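Local coordinates for SCO family protein (Aquifex aeolicus, PDB 3ME7), which probably binds copper through a redox-active cysteine pair and takes part in electron transfer or copper delivery at the membrane, as other SCO1/2 proteins do, at residues L26-H39 with G62-D76. Sequence-based numbering, arbitrary orientation. Where two conformers were deposited one is given.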
loop_
_atom_site.group_PDB
_atom_site.type_symbol
_atom_site.label_atom_id
_atom_site.label_comp_id
_atom_site.label_asym_id
_atom_site.label_seq_id
_atom_site.Cartn_x
_atom_site.Cartn_y
_atom_site.Cartn_z
ATOM N N LEU A 26 12.060 5.002 0.240
ATOM C CA LEU A 26 11.692 3.870 -0.616
ATOM C C LEU A 26 11.750 4.214 -2.089
ATOM O O LEU A 26 11.449 3.360 -2.923
ATOM C CB LEU A 26 10.275 3.369 -0.300
ATOM C CG LEU A 26 9.948 2.873 1.127
ATOM C CD1 LEU A 26 8.487 2.470 1.206
ATOM C CD2 LEU A 26 10.823 1.718 1.544
ATOM N N LYS A 27 12.121 5.450 -2.426
ATOM C CA LYS A 27 12.288 5.804 -3.837
ATOM C C LYS A 27 13.264 4.853 -4.524
ATOM O O LYS A 27 14.189 4.331 -3.887
ATOM C CB LYS A 27 12.752 7.254 -4.004
ATOM C CG LYS A 27 11.627 8.260 -3.872
ATOM C CD LYS A 27 12.156 9.681 -4.076
ATOM C CE LYS A 27 11.105 10.703 -3.726
ATOM N NZ LYS A 27 11.590 12.101 -3.914
ATOM N N GLY A 28 13.064 4.659 -5.822
ATOM C CA GLY A 28 14.014 3.880 -6.636
ATOM C C GLY A 28 13.445 2.566 -7.136
ATOM O O GLY A 28 14.046 1.908 -7.987
ATOM N N LYS A 29 12.287 2.174 -6.598
ATOM C CA LYS A 29 11.535 1.008 -7.071
ATOM C C LYS A 29 10.055 1.381 -7.047
ATOM O O LYS A 29 9.642 2.220 -6.215
ATOM C CB LYS A 29 11.707 -0.192 -6.126
ATOM C CG LYS A 29 13.130 -0.561 -5.712
ATOM C CD LYS A 29 13.092 -1.761 -4.766
ATOM C CE LYS A 29 14.455 -2.034 -4.152
ATOM N NZ LYS A 29 15.434 -2.588 -5.124
ATOM N N PRO A 30 9.224 0.738 -7.908
ATOM C CA PRO A 30 7.776 0.897 -7.747
ATOM C C PRO A 30 7.308 0.465 -6.350
ATOM O O PRO A 30 7.934 -0.397 -5.704
ATOM C CB PRO A 30 7.192 -0.053 -8.789
ATOM C CG PRO A 30 8.257 -0.162 -9.834
ATOM C CD PRO A 30 9.538 -0.153 -9.045
ATOM N N ILE A 31 6.257 1.118 -5.881
ATOM C CA ILE A 31 5.712 0.852 -4.554
ATOM C C ILE A 31 4.252 0.460 -4.675
ATOM O O ILE A 31 3.452 1.164 -5.294
ATOM C CB ILE A 31 5.862 2.083 -3.649
ATOM C CG1 ILE A 31 7.352 2.383 -3.430
ATOM C CG2 ILE A 31 5.165 1.833 -2.310
ATOM C CD1 ILE A 31 7.652 3.829 -3.111
ATOM N N ILE A 32 3.906 -0.678 -4.078
ATOM C CA ILE A 32 2.505 -1.119 -4.027
ATOM C C ILE A 32 1.980 -0.856 -2.608
ATOM O O ILE A 32 2.484 -1.430 -1.645
ATOM C CB ILE A 32 2.376 -2.605 -4.398
ATOM C CG1 ILE A 32 2.848 -2.836 -5.848
ATOM C CG2 ILE A 32 0.949 -3.094 -4.219
ATOM C CD1 ILE A 32 2.902 -4.330 -6.258
ATOM N N LEU A 33 0.965 -0.001 -2.516
ATOM C CA LEU A 33 0.418 0.461 -1.229
ATOM C C LEU A 33 -0.931 -0.169 -0.984
ATOM O O LEU A 33 -1.804 -0.107 -1.843
ATOM C CB LEU A 33 0.201 1.986 -1.227
ATOM C CG LEU A 33 1.356 2.976 -1.261
ATOM C CD1 LEU A 33 0.803 4.404 -1.249
ATOM C CD2 LEU A 33 2.265 2.758 -0.065
ATOM N N SER A 34 -1.122 -0.735 0.208
ATOM C CA SER A 34 -2.387 -1.411 0.557
ATOM C C SER A 34 -2.949 -0.886 1.898
ATOM O O SER A 34 -2.493 -1.327 2.960
ATOM C CB SER A 34 -2.184 -2.932 0.616
ATOM O OG SER A 34 -3.323 -3.639 1.081
ATOM N N PRO A 35 -3.910 0.058 1.862
ATOM C CA PRO A 35 -4.526 0.510 3.118
ATOM C C PRO A 35 -5.462 -0.534 3.695
ATOM O O PRO A 35 -6.335 -1.049 2.988
ATOM C CB PRO A 35 -5.342 1.749 2.730
ATOM C CG PRO A 35 -5.419 1.766 1.226
ATOM C CD PRO A 35 -4.352 0.815 0.674
ATOM N N ILE A 36 -5.267 -0.843 4.975
ATOM C CA ILE A 36 -6.112 -1.775 5.717
ATOM C C ILE A 36 -6.276 -1.217 7.140
ATOM O O ILE A 36 -5.755 -0.145 7.445
ATOM C CB ILE A 36 -5.515 -3.226 5.742
ATOM C CG1 ILE A 36 -4.057 -3.244 6.251
ATOM C CG2 ILE A 36 -5.597 -3.867 4.333
ATOM C CD1 ILE A 36 -3.874 -3.172 7.720
ATOM N N TYR A 37 -6.993 -1.929 8.009
ATOM C CA TYR A 37 -6.795 -1.721 9.451
ATOM C C TYR A 37 -6.704 -3.070 10.148
ATOM O O TYR A 37 -7.192 -4.061 9.620
ATOM C CB TYR A 37 -7.839 -0.795 10.098
ATOM C CG TYR A 37 -9.285 -1.219 9.996
ATOM C CD1 TYR A 37 -9.983 -1.126 8.793
ATOM C CD2 TYR A 37 -9.977 -1.644 11.127
ATOM C CE1 TYR A 37 -11.309 -1.463 8.715
ATOM C CE2 TYR A 37 -11.316 -1.997 11.051
ATOM C CZ TYR A 37 -11.968 -1.907 9.845
ATOM O OH TYR A 37 -13.294 -2.261 9.760
ATOM N N THR A 38 -6.041 -3.112 11.300
ATOM C CA THR A 38 -5.572 -4.406 11.827
ATOM C C THR A 38 -6.681 -5.246 12.438
ATOM O O THR A 38 -6.571 -6.470 12.490
ATOM C CB THR A 38 -4.339 -4.303 12.776
ATOM O OG1 THR A 38 -4.707 -3.703 14.023
ATOM C CG2 THR A 38 -3.194 -3.529 12.121
ATOM N N HIS A 39 -7.749 -4.587 12.880
ATOM C CA HIS A 39 -8.890 -5.297 13.445
ATOM C C HIS A 39 -9.980 -5.534 12.405
ATOM O O HIS A 39 -11.084 -5.931 12.738
ATOM C CB HIS A 39 -9.441 -4.551 14.656
ATOM C CG HIS A 39 -8.499 -4.514 15.813
ATOM N ND1 HIS A 39 -8.320 -5.589 16.659
ATOM C CD2 HIS A 39 -7.695 -3.528 16.278
ATOM C CE1 HIS A 39 -7.434 -5.270 17.587
ATOM N NE2 HIS A 39 -7.041 -4.025 17.381
ATOM N N GLY A 62 10.990 -6.067 -2.268
ATOM C CA GLY A 62 12.289 -5.557 -1.809
ATOM C C GLY A 62 13.342 -5.520 -2.901
ATOM O O GLY A 62 14.447 -4.979 -2.702
ATOM N N LYS A 63 13.019 -6.120 -4.046
ATOM C CA LYS A 63 13.919 -6.137 -5.193
ATOM C C LYS A 63 13.251 -5.495 -6.402
ATOM O O LYS A 63 13.703 -4.460 -6.894
ATOM C CB LYS A 63 14.363 -7.577 -5.500
ATOM C CG LYS A 63 15.203 -7.755 -6.760
ATOM C CD LYS A 63 16.508 -6.970 -6.692
ATOM C CE LYS A 63 17.291 -7.099 -7.992
ATOM N NZ LYS A 63 18.548 -6.295 -7.952
ATOM N N ASP A 64 12.162 -6.091 -6.874
ATOM C CA ASP A 64 11.486 -5.570 -8.053
ATOM C C ASP A 64 10.573 -4.395 -7.729
ATOM O O ASP A 64 10.322 -3.550 -8.577
ATOM C CB ASP A 64 10.708 -6.683 -8.751
ATOM C CG ASP A 64 11.622 -7.767 -9.287
ATOM O OD1 ASP A 64 12.471 -7.438 -10.150
ATOM O OD2 ASP A 64 11.510 -8.913 -8.808
ATOM N N PHE A 65 10.079 -4.362 -6.493
ATOM C CA PHE A 65 9.151 -3.333 -6.026
ATOM C C PHE A 65 9.056 -3.472 -4.525
ATOM O O PHE A 65 9.426 -4.509 -3.988
ATOM C CB PHE A 65 7.761 -3.511 -6.674
ATOM C CG PHE A 65 7.252 -4.934 -6.679
ATOM C CD1 PHE A 65 6.693 -5.509 -5.532
ATOM C CD2 PHE A 65 7.311 -5.690 -7.849
ATOM C CE1 PHE A 65 6.205 -6.816 -5.558
ATOM C CE2 PHE A 65 6.839 -7.000 -7.876
ATOM C CZ PHE A 65 6.298 -7.572 -6.738
ATOM N N TRP A 66 8.553 -2.438 -3.849
ATOM C CA TRP A 66 8.220 -2.524 -2.423
ATOM C C TRP A 66 6.735 -2.841 -2.325
ATOM O O TRP A 66 5.949 -2.361 -3.139
ATOM C CB TRP A 66 8.480 -1.176 -1.722
ATOM C CG TRP A 66 9.942 -0.802 -1.664
ATOM C CD1 TRP A 66 10.562 0.203 -2.373
ATOM C CD2 TRP A 66 10.958 -1.420 -0.862
ATOM N NE1 TRP A 66 11.909 0.236 -2.055
ATOM C CE2 TRP A 66 12.176 -0.744 -1.139
ATOM C CE3 TRP A 66 10.962 -2.482 0.056
ATOM C CZ2 TRP A 66 13.386 -1.092 -0.526
ATOM C CZ3 TRP A 66 12.174 -2.826 0.679
ATOM C CH2 TRP A 66 13.365 -2.130 0.378
ATOM N N VAL A 67 6.360 -3.632 -1.326
ATOM C CA VAL A 67 4.959 -3.775 -0.961
ATOM C C VAL A 67 4.811 -3.207 0.438
ATOM O O VAL A 67 5.542 -3.587 1.360
ATOM C CB VAL A 67 4.464 -5.233 -0.991
ATOM C CG1 VAL A 67 2.946 -5.266 -0.856
ATOM C CG2 VAL A 67 4.864 -5.894 -2.318
ATOM N N ILE A 68 3.879 -2.268 0.572
ATOM C CA ILE A 68 3.625 -1.601 1.851
ATOM C C ILE A 68 2.174 -1.721 2.241
ATOM O O ILE A 68 1.298 -1.027 1.687
ATOM C CB ILE A 68 4.046 -0.109 1.835
ATOM C CG1 ILE A 68 5.506 0.059 1.359
ATOM C CG2 ILE A 68 3.778 0.557 3.210
ATOM C CD1 ILE A 68 6.609 -0.573 2.231
ATOM N N THR A 69 1.912 -2.633 3.171
ATOM C CA THR A 69 0.602 -2.682 3.813
ATOM C C THR A 69 0.622 -1.641 4.915
ATOM O O THR A 69 1.535 -1.622 5.748
ATOM C CB THR A 69 0.327 -4.078 4.399
ATOM O OG1 THR A 69 0.188 -5.024 3.330
ATOM C CG2 THR A 69 -0.961 -4.093 5.223
ATOM N N PHE A 70 -0.341 -0.733 4.918
ATOM C CA PHE A 70 -0.364 0.254 5.995
ATOM C C PHE A 70 -1.722 0.352 6.645
ATOM O O PHE A 70 -2.753 0.185 5.984
ATOM C CB PHE A 70 0.128 1.626 5.534
ATOM C CG PHE A 70 -0.869 2.400 4.758
ATOM C CD1 PHE A 70 -0.943 2.261 3.394
ATOM C CD2 PHE A 70 -1.704 3.319 5.391
ATOM C CE1 PHE A 70 -1.851 2.996 2.649
ATOM C CE2 PHE A 70 -2.621 4.053 4.663
ATOM C CZ PHE A 70 -2.697 3.893 3.283
ATOM N N THR A 71 -1.719 0.581 7.949
ATOM C CA THR A 71 -2.985 0.773 8.653
ATOM C C THR A 71 -3.476 2.223 8.675
ATOM O O THR A 71 -2.722 3.153 8.924
ATOM C CB THR A 71 -2.980 0.185 10.076
ATOM O OG1 THR A 71 -4.235 0.534 10.694
ATOM C CG2 THR A 71 -1.837 0.779 10.901
ATOM N N PHE A 72 -4.756 2.391 8.373
ATOM C CA PHE A 72 -5.390 3.713 8.448
ATOM C C PHE A 72 -6.156 3.977 9.726
ATOM O O PHE A 72 -6.767 5.055 9.875
ATOM C CB PHE A 72 -6.242 4.016 7.217
ATOM C CG PHE A 72 -7.400 3.086 7.016
ATOM C CD1 PHE A 72 -8.604 3.267 7.710
ATOM C CD2 PHE A 72 -7.306 2.061 6.080
ATOM C CE1 PHE A 72 -9.719 2.396 7.477
ATOM C CE2 PHE A 72 -8.380 1.203 5.839
ATOM C CZ PHE A 72 -9.569 1.353 6.530
ATOM N N ASP A 73 -6.104 3.024 10.652
ATOM C CA ASP A 73 -6.708 3.226 11.956
ATOM C C ASP A 73 -5.688 3.890 12.867
ATOM O O ASP A 73 -4.718 3.253 13.252
ATOM C CB ASP A 73 -7.169 1.896 12.538
ATOM C CG ASP A 73 -7.954 2.060 13.831
ATOM O OD1 ASP A 73 -7.912 3.154 14.431
ATOM O OD2 ASP A 73 -8.608 1.082 14.246
ATOM N N PRO A 74 -5.911 5.175 13.233
ATOM C CA PRO A 74 -4.890 5.862 14.033
ATOM C C PRO A 74 -4.725 5.339 15.450
ATOM O O PRO A 74 -3.788 5.755 16.132
ATOM C CB PRO A 74 -5.352 7.325 14.043
ATOM C CG PRO A 74 -6.759 7.280 13.751
ATOM C CD PRO A 74 -7.055 6.052 12.934
ATOM N N LYS A 75 -5.589 4.421 15.873
ATOM C CA LYS A 75 -5.465 3.780 17.176
ATOM C C LYS A 75 -4.524 2.567 17.128
ATOM O O LYS A 75 -4.103 2.056 18.169
ATOM C CB LYS A 75 -6.849 3.383 17.723
ATOM C CG LYS A 75 -7.774 4.585 17.970
ATOM C CD LYS A 75 -8.969 4.248 18.864
ATOM C CE LYS A 75 -8.550 3.868 20.289
ATOM N NZ LYS A 75 -8.018 5.037 21.056
ATOM N N ASP A 76 -4.162 2.134 15.916
ATOM C CA ASP A 76 -3.296 0.970 15.769
ATOM C C ASP A 76 -1.872 1.306 16.233
ATOM O O ASP A 76 -1.326 2.368 15.900
ATOM C CB ASP A 76 -3.288 0.460 14.313
ATOM C CG ASP A 76 -4.425 -0.508 14.007
ATOM O OD1 ASP A 76 -5.163 -0.924 14.926
ATOM O OD2 ASP A 76 -4.580 -0.875 12.824
HETATM O O HOH W 1 14.374 1.692 -2.955
HETATM O O HOH W 2 -2.375 -5.742 2.643
HETATM O O HOH W 3 -7.691 -1.552 13.674
#
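The indole of Trp66 is clamped between two side chains of 26-39: Leu26 CD2 sits over the centre of one face, 3.9 Å from the centroid of the five-membered ring, and Lys29 CD lies across the opposite face, both as CH-pi contacts. On the rim, Ile31 CG1 lies beside CD1, while water 1, in the ring plane, accepts from Trp66 NE1 and donates to Lys27 O. The bend at the end of the Lys29 chain (chi4 -71°) carries NZ to Lys63 O, 3.1 Å away. One residue back from Trp66, Phe65 has Ile32 CD1 over a face. Further along, the Phe70 ring receives Pro35 CA over one face, with Pro35 CB 3.4 Å from Phe70 CZ. Tyr37 and Phe72 meet obliquely, their planes at 59°.

The backbones between these side chains pair as textbook parallel strands, Ile32 turning to the face opposite Trp66 and Phe70. Seven backbone bonds alternate between the partners, from Trp66 N to Pro30 O through to Phe72 N to Ile36 O. On the face bearing Ser34 and Thr69, water 2 links the two hydroxyls, Thr69 OG1 also being hydrogen-bonded to Trp95 NE1, and Ile36 CG1 presses on Thr69 CG2 at an unusually tight 3.4 Å.

The Asp76 carboxylate bridges Thr38, after strand 31-36, to Thr71, ending strand 66-71. Its OD2 accepts from Thr38 N on the syn lone pair (3.1 Å) and from Thr71 OG1 on the anti side, tilted out of the carboxylate plane (2.6 Å). Tyr37 lies beside Cys40 and Phe72 beside His126, predicted copper ligands, so this end borders the probable metal site.

Strands 31-36 and 66-71 are central in the mixed sheet of this thioredoxin-like domain, joined by a beta-alpha-beta crossover containing helices 43-52 and 55-58; strand 129-133 flanks the first antiparallel, and strand 95-100 the second in parallel.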